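Local atomic coordinates of biotin binding protein A (PDB entry 2C1S), a protein that binds biotin, held here as its sulfoxide, in a pocket inside an eight-stranded antiparallel barrel of the avidin family. Residues Asn18-Ala23 and Ser31-Thr36; Ala75-Val80 and Trp99-Glu104. One frame throughout, in Å; residues are numbered along the deposited sequence.

Contact 1 of 2, residues Asn18-Ala23 and Ser31-Thr36; sequences NMTISA and SGSYQT. With BSO (biotin-D-sulfoxide), chain C.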
loop_
_atom_site.group_PDB
_atom_site.type_symbol
_atom_site.label_atom_id
_atom_site.label_comp_id
_atom_site.label_asym_id
_atom_site.label_seq_id
_atom_site.Cartn_x
_atom_site.Cartn_y
_atom_site.Cartn_z
ATOM N N ASN A 18 -1.866 -18.980 -11.460
ATOM C CA ASN A 18 -1.651 -20.216 -10.728
ATOM C C ASN A 18 -0.338 -20.188 -9.982
ATOM O O ASN A 18 0.621 -19.572 -10.442
ATOM C CB ASN A 18 -1.702 -21.421 -11.686
ATOM C CG ASN A 18 -3.077 -21.644 -12.230
ATOM O OD1 ASN A 18 -3.928 -22.218 -11.565
ATOM N ND2 ASN A 18 -3.314 -21.188 -13.439
ATOM N N MET A 19 -0.304 -20.826 -8.821
ATOM C CA MET A 19 0.973 -21.033 -8.119
ATOM C C MET A 19 1.046 -22.357 -7.374
ATOM O O MET A 19 0.076 -22.812 -6.769
ATOM C CB MET A 19 1.304 -19.871 -7.178
ATOM C CG MET A 19 0.528 -19.836 -5.917
ATOM S SD MET A 19 1.242 -18.733 -4.699
ATOM C CE MET A 19 -0.044 -18.822 -3.458
ATOM N N THR A 20 2.232 -22.948 -7.402
ATOM C CA THR A 20 2.500 -24.185 -6.690
ATOM C C THR A 20 3.455 -23.889 -5.564
ATOM O O THR A 20 4.466 -23.230 -5.778
ATOM C CB THR A 20 3.157 -25.221 -7.628
ATOM O OG1 THR A 20 2.358 -25.340 -8.812
ATOM C CG2 THR A 20 3.258 -26.571 -6.918
ATOM N N ILE A 21 3.111 -24.349 -4.373
ATOM C CA ILE A 21 3.958 -24.191 -3.202
ATOM C C ILE A 21 4.463 -25.558 -2.775
ATOM O O ILE A 21 3.677 -26.493 -2.643
ATOM C CB ILE A 21 3.215 -23.461 -2.072
ATOM C CG1 ILE A 21 2.961 -22.006 -2.511
ATOM C CG2 ILE A 21 4.006 -23.506 -0.753
ATOM C CD1 ILE A 21 2.226 -21.185 -1.506
ATOM N N SER A 22 5.785 -25.670 -2.591
ATOM C CA SER A 22 6.422 -26.919 -2.149
ATOM C C SER A 22 6.160 -27.187 -0.675
ATOM O O SER A 22 5.605 -26.338 0.036
ATOM C CB SER A 22 7.936 -26.853 -2.400
ATOM O OG SER A 22 8.545 -25.925 -1.496
ATOM N N ALA A 23 6.577 -28.360 -0.185
ATOM C CA ALA A 23 6.462 -28.633 1.232
ATOM C C ALA A 23 7.296 -27.625 1.985
ATOM O O ALA A 23 8.344 -27.188 1.501
ATOM C CB ALA A 23 6.929 -30.067 1.575
ATOM N N SER A 31 9.510 -22.979 -1.028
ATOM C CA SER A 31 9.769 -22.608 -2.390
ATOM C C SER A 31 8.513 -22.868 -3.237
ATOM O O SER A 31 7.520 -23.397 -2.746
ATOM C CB SER A 31 10.949 -23.446 -2.888
ATOM O OG SER A 31 11.402 -22.955 -4.116
ATOM N N GLY A 32 8.546 -22.511 -4.507
ATOM C CA GLY A 32 7.431 -22.790 -5.373
ATOM C C GLY A 32 7.578 -22.188 -6.737
ATOM O O GLY A 32 8.646 -21.712 -7.107
ATOM N N SER A 33 6.492 -22.189 -7.505
ATOM C CA SER A 33 6.486 -21.541 -8.812
ATOM C C SER A 33 5.203 -20.730 -8.989
ATOM O O SER A 33 4.179 -21.043 -8.368
ATOM C CB SER A 33 6.631 -22.565 -9.952
ATOM O OG SER A 33 5.610 -23.543 -9.832
ATOM N N TYR A 34 5.263 -19.712 -9.838
ATOM C CA TYR A 34 4.158 -18.763 -9.992
ATOM C C TYR A 34 3.971 -18.473 -11.453
ATOM O O TYR A 34 4.908 -18.007 -12.136
ATOM C CB TYR A 34 4.470 -17.441 -9.229
ATOM C CG TYR A 34 3.226 -16.627 -8.918
ATOM C CD1 TYR A 34 2.671 -16.669 -7.642
ATOM C CD2 TYR A 34 2.586 -15.865 -9.906
ATOM C CE1 TYR A 34 1.504 -15.965 -7.338
ATOM C CE2 TYR A 34 1.391 -15.116 -9.622
ATOM C CZ TYR A 34 0.868 -15.187 -8.311
ATOM O OH TYR A 34 -0.286 -14.499 -7.941
ATOM N N GLN A 35 2.767 -18.780 -11.949
ATOM C CA GLN A 35 2.387 -18.534 -13.326
ATOM C C GLN A 35 1.328 -17.425 -13.391
ATOM O O GLN A 35 0.102 -17.683 -13.297
ATOM C CB GLN A 35 1.815 -19.811 -13.952
ATOM C CG GLN A 35 1.541 -19.679 -15.445
ATOM C CD GLN A 35 2.822 -19.683 -16.288
ATOM O OE1 GLN A 35 3.745 -20.456 -16.023
ATOM N NE2 GLN A 35 2.876 -18.827 -17.303
ATOM N N THR A 36 1.784 -16.195 -13.555
ATOM C CA THR A 36 0.845 -15.079 -13.553
ATOM C C THR A 36 0.048 -15.025 -14.849
ATOM O O THR A 36 0.585 -15.317 -15.928
ATOM C CB THR A 36 1.578 -13.713 -13.232
ATOM O OG1 THR A 36 0.620 -12.661 -13.256
ATOM C CG2 THR A 36 2.673 -13.389 -14.245
HETATM C C11 BSO C . 5.406 -7.578 -14.119
HETATM O O11 BSO C . 4.497 -7.421 -14.967
HETATM O O12 BSO C . 6.209 -6.687 -13.786
HETATM C C10 BSO C . 5.592 -8.953 -13.442
HETATM C C9 BSO C . 4.314 -9.804 -13.256
HETATM C C8 BSO C . 3.484 -9.209 -12.124
HETATM C C7 BSO C . 2.108 -9.902 -12.067
HETATM C C2 BSO C . 1.266 -9.267 -10.937
HETATM S S1 BSO C . 1.858 -9.614 -9.272
HETATM C C6 BSO C . 0.327 -9.018 -8.499
HETATM C C5 BSO C . -0.801 -9.485 -9.441
HETATM N N1 BSO C . -1.248 -10.821 -9.020
HETATM C C3 BSO C . -0.982 -11.722 -9.974
HETATM O O3 BSO C . -1.303 -12.907 -9.846
HETATM N N2 BSO C . -0.404 -11.204 -11.065
HETATM C C4 BSO C . -0.230 -9.731 -10.879
HETATM O O10 BSO C . 2.926 -8.584 -9.023
HETATM O O HOH W 1 -1.897 -18.895 -14.938
#

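Contact 2 of 2, residues Ala75-Val80 and Trp99-Glu104; sequences ADSTTV and WLLREE. With BSO (biotin-D-sulfoxide), chain C.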
loop_
_atom_site.group_PDB
_atom_site.type_symbol
_atom_site.label_atom_id
_atom_site.label_comp_id
_atom_site.label_asym_id
_atom_site.label_seq_id
_atom_site.Cartn_x
_atom_site.Cartn_y
_atom_site.Cartn_z
ATOM N N ALA A 75 10.638 -10.387 -16.484
ATOM C CA ALA A 75 10.587 -8.964 -16.124
ATOM C C ALA A 75 11.647 -8.600 -15.089
ATOM O O ALA A 75 12.139 -9.471 -14.366
ATOM C CB ALA A 75 9.182 -8.587 -15.624
ATOM N N ASP A 76 11.999 -7.315 -15.033
ATOM C CA ASP A 76 13.007 -6.825 -14.086
ATOM C C ASP A 76 12.445 -6.488 -12.715
ATOM O O ASP A 76 13.172 -6.115 -11.807
ATOM C CB ASP A 76 13.748 -5.639 -14.696
ATOM C CG ASP A 76 14.391 -6.004 -16.016
ATOM O OD1 ASP A 76 14.815 -7.172 -16.119
ATOM O OD2 ASP A 76 14.447 -5.169 -16.950
ATOM N N SER A 77 11.155 -6.695 -12.559
ATOM C CA SER A 77 10.455 -6.313 -11.346
ATOM C C SER A 77 10.468 -7.499 -10.375
ATOM O O SER A 77 10.842 -8.624 -10.750
ATOM C CB SER A 77 9.021 -5.981 -11.737
ATOM O OG SER A 77 8.455 -7.132 -12.337
ATOM N N THR A 78 10.034 -7.253 -9.143
ATOM C CA THR A 78 9.943 -8.279 -8.113
ATOM C C THR A 78 8.626 -8.015 -7.417
ATOM O O THR A 78 8.265 -6.861 -7.204
ATOM C CB THR A 78 11.102 -8.207 -7.087
ATOM O OG1 THR A 78 12.316 -8.598 -7.753
ATOM C CG2 THR A 78 10.892 -9.169 -5.969
ATOM N N THR A 79 7.919 -9.086 -7.077
ATOM C CA THR A 79 6.686 -8.968 -6.279
ATOM C C THR A 79 6.860 -9.663 -4.953
ATOM O O THR A 79 7.455 -10.744 -4.885
ATOM C CB THR A 79 5.462 -9.578 -6.996
ATOM O OG1 THR A 79 5.242 -8.899 -8.216
ATOM C CG2 THR A 79 4.188 -9.475 -6.161
ATOM N N VAL A 80 6.299 -9.066 -3.900
ATOM C CA VAL A 80 6.145 -9.757 -2.629
ATOM C C VAL A 80 4.657 -9.896 -2.290
ATOM O O VAL A 80 3.871 -8.954 -2.501
ATOM C CB VAL A 80 6.962 -9.114 -1.462
ATOM C CG1 VAL A 80 8.512 -9.241 -1.728
ATOM C CG2 VAL A 80 6.528 -7.635 -1.208
ATOM N N TRP A 99 -0.132 -7.600 -1.937
ATOM C CA TRP A 99 1.130 -7.685 -2.659
ATOM C C TRP A 99 1.676 -6.307 -2.988
ATOM O O TRP A 99 0.918 -5.320 -3.026
ATOM C CB TRP A 99 0.967 -8.561 -3.935
ATOM C CG TRP A 99 -0.133 -8.103 -4.876
ATOM C CD1 TRP A 99 -1.356 -8.686 -5.036
ATOM C CD2 TRP A 99 -0.071 -7.029 -5.822
ATOM N NE1 TRP A 99 -2.066 -8.029 -6.007
ATOM C CE2 TRP A 99 -1.309 -7.002 -6.504
ATOM C CE3 TRP A 99 0.922 -6.084 -6.169
ATOM C CZ2 TRP A 99 -1.606 -6.070 -7.493
ATOM C CZ3 TRP A 99 0.621 -5.146 -7.168
ATOM C CH2 TRP A 99 -0.624 -5.143 -7.814
ATOM N N LEU A 100 3.000 -6.262 -3.184
ATOM C CA LEU A 100 3.683 -5.099 -3.732
ATOM C C LEU A 100 4.523 -5.542 -4.914
ATOM O O LEU A 100 5.243 -6.534 -4.814
ATOM C CB LEU A 100 4.611 -4.457 -2.685
ATOM C CG LEU A 100 4.044 -3.825 -1.407
ATOM C CD1 LEU A 100 5.167 -3.444 -0.402
ATOM C CD2 LEU A 100 3.165 -2.616 -1.743
ATOM N N LEU A 101 4.407 -4.799 -6.011
ATOM C CA LEU A 101 5.166 -5.082 -7.236
ATOM C C LEU A 101 6.116 -3.919 -7.423
ATOM O O LEU A 101 5.676 -2.759 -7.571
ATOM C CB LEU A 101 4.232 -5.235 -8.409
ATOM C CG LEU A 101 4.828 -5.259 -9.842
ATOM C CD1 LEU A 101 5.753 -6.425 -10.059
ATOM C CD2 LEU A 101 3.714 -5.252 -10.900
ATOM N N ARG A 102 7.403 -4.246 -7.356
ATOM C CA ARG A 102 8.481 -3.229 -7.420
ATOM C C ARG A 102 9.117 -3.275 -8.813
ATOM O O ARG A 102 9.716 -4.293 -9.184
ATOM C CB ARG A 102 9.557 -3.543 -6.402
ATOM C CG ARG A 102 10.690 -2.498 -6.332
ATOM C CD ARG A 102 10.216 -1.451 -5.430
ATOM N NE ARG A 102 11.086 -0.294 -5.248
ATOM C CZ ARG A 102 11.107 0.390 -4.106
ATOM N NH1 ARG A 102 11.870 1.457 -3.995
ATOM N NH2 ARG A 102 10.356 -0.015 -3.070
ATOM N N GLU A 103 8.969 -2.187 -9.553
ATOM C CA GLU A 103 9.737 -1.949 -10.781
ATOM C C GLU A 103 11.208 -1.598 -10.530
ATOM O O GLU A 103 11.537 -0.855 -9.593
ATOM C CB GLU A 103 9.142 -0.740 -11.491
ATOM C CG GLU A 103 8.196 -1.056 -12.597
ATOM C CD GLU A 103 7.827 0.184 -13.373
ATOM O OE1 GLU A 103 8.725 1.031 -13.616
ATOM O OE2 GLU A 103 6.640 0.310 -13.738
ATOM N N GLU A 104 12.087 -2.071 -11.422
ATOM C CA GLU A 104 13.463 -1.594 -11.431
ATOM C C GLU A 104 13.501 -0.190 -12.067
ATOM O O GLU A 104 13.025 0.004 -13.181
ATOM C CB GLU A 104 14.356 -2.585 -12.185
ATOM C CG GLU A 104 15.796 -2.222 -12.066
ATOM C CD GLU A 104 16.644 -2.919 -13.117
ATOM O OE1 GLU A 104 17.006 -4.082 -12.895
ATOM O OE2 GLU A 104 16.935 -2.283 -14.162
HETATM C C11 BSO C . 5.406 -7.578 -14.119
HETATM O O11 BSO C . 4.497 -7.421 -14.967
HETATM O O12 BSO C . 6.209 -6.687 -13.786
HETATM C C10 BSO C . 5.592 -8.953 -13.442
HETATM C C9 BSO C . 4.314 -9.804 -13.256
HETATM C C8 BSO C . 3.484 -9.209 -12.124
HETATM C C7 BSO C . 2.108 -9.902 -12.067
HETATM C C2 BSO C . 1.266 -9.267 -10.937
HETATM S S1 BSO C . 1.858 -9.614 -9.272
HETATM C C6 BSO C . 0.327 -9.018 -8.499
HETATM C C5 BSO C . -0.801 -9.485 -9.441
HETATM N N1 BSO C . -1.248 -10.821 -9.020
HETATM C C3 BSO C . -0.982 -11.722 -9.974
HETATM O O3 BSO C . -1.303 -12.907 -9.846
HETATM N N2 BSO C . -0.404 -11.204 -11.065
HETATM C C4 BSO C . -0.230 -9.731 -10.879
HETATM O O10 BSO C . 2.926 -8.584 -9.023
HETATM O O HOH W 2 15.847 -6.132 -11.539
HETATM O O HOH W 3 14.908 -2.379 -16.282
#

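Contact 1 of 2, residues Asn18-Ala23 and Ser31-Thr36
Met19 and Tyr34 meet on the inward face of the hairpin formed by strands 18-21 and 29-35, as a non-hydrogen-bonded antiparallel pair. Met19 CB lies 3.5 Å from Tyr34 CD1, and Met19 SD stands 4.9 Å from the centroid of the Tyr34 ring, an oblique Met-aromatic contact. Methionine suits this place because its flexible, polarisable chain can pass the ring at a slant, CB and SD both near the CD1-CE1 side; Phe68 and Phe122 touch both side chains.

Backbone bonds pair Asn18 with Gln35 and Thr20 with Ser33 in both directions, and Ser22 N adds a fifth, 2.9 Å and nearly straight, to Ser31 O. Gly32 faces Ile21 where a side chain would run into Thr20 O. On the other face polar residues suit partial exposure, the small Thr20 and Ser33 meeting with Ser33 OG 3.7 Å from Thr20 CB. A water accepts from Asn18 ND2 and donates to Gln35 O, tying side chain to opposite strand.

Tyr34 and Thr36 carry the ligand bonds. Tyr34 CG is anti to its backbone N (chi1 -159°), and Tyr34 OH gives its proton to the ureido oxygen BSO O3 at 2.7 Å. BSO N2 donates to Thr36 OG1 at 2.8 Å, almost straight at 171°, and that hydroxyl also hydrogen-bonds to Val38 O. The ureido group thus meets a donor at its oxygen and an acceptor at one N-H, N2, a complementarity that would probably polarise it.

Contact 2 of 2, residues Ala75-Val80 and Trp99-Glu104
The biotin pocket of the avidin barrel is lined here by the hairpin of strands 78-87 and 93-102, whose inward face carries Thr79, Trp99 and Leu101. Trp99 turns one face to the ligand, whose C6 corner comes down over the ring centre, 3.2 Å above the plane. An alanine here would probably open a gap beside the ligand's sulfur-containing ring and cost it this aromatic floor. Leu101 CD1 packs 3.1 Å from Thr79 OG1 and 3.6 Å from Ser77 OG, an apolar flank beside two hydroxyls that bond to the ligand. Ser77 OG donates to carboxylate atom BSO O12 at 2.7 Å; Thr79 OG1 donates to the sulfoxide oxygen BSO O10 in a very short bond. Four backbone bonds join Thr78 to Arg102 and Val80 to Leu100. Beyond them, one water donates to Asp76 O and Glu104 OE1, another to Asp76 OD2 and Glu104 OE2, so both carboxylates receive protons although like charges lie near. Strands 66-71 and 115-124 flank the hairpin. On the outward face Val80 meets Val80 of a second subunit; on the pocket side Trp112 of a third subunit packs on Trp99 and Leu101.

How the contacts relate
Both contacts are antiparallel hairpins of one closed barrel, about 16 Å apart between centres, and they share no strand. They work on different parts of the same ligand: contact 1 addresses the ureido group, contact 2 the sulfoxide, the carboxylate and the C6 corner of the sulfur-containing ring. Contact 1 is partly buried; its inward residues join the aromatic interior while its outer face is partly exposed and no other subunit touches it. Contact 2 is mostly buried, between the ligand on one side and neighbouring subunits, and its outward Thr78 and Val80 serve the assembly. Water joins an amide side chain to a backbone carbonyl in contact 1, whereas in contact 2 both bridging waters donate to acidic residues beyond the strands.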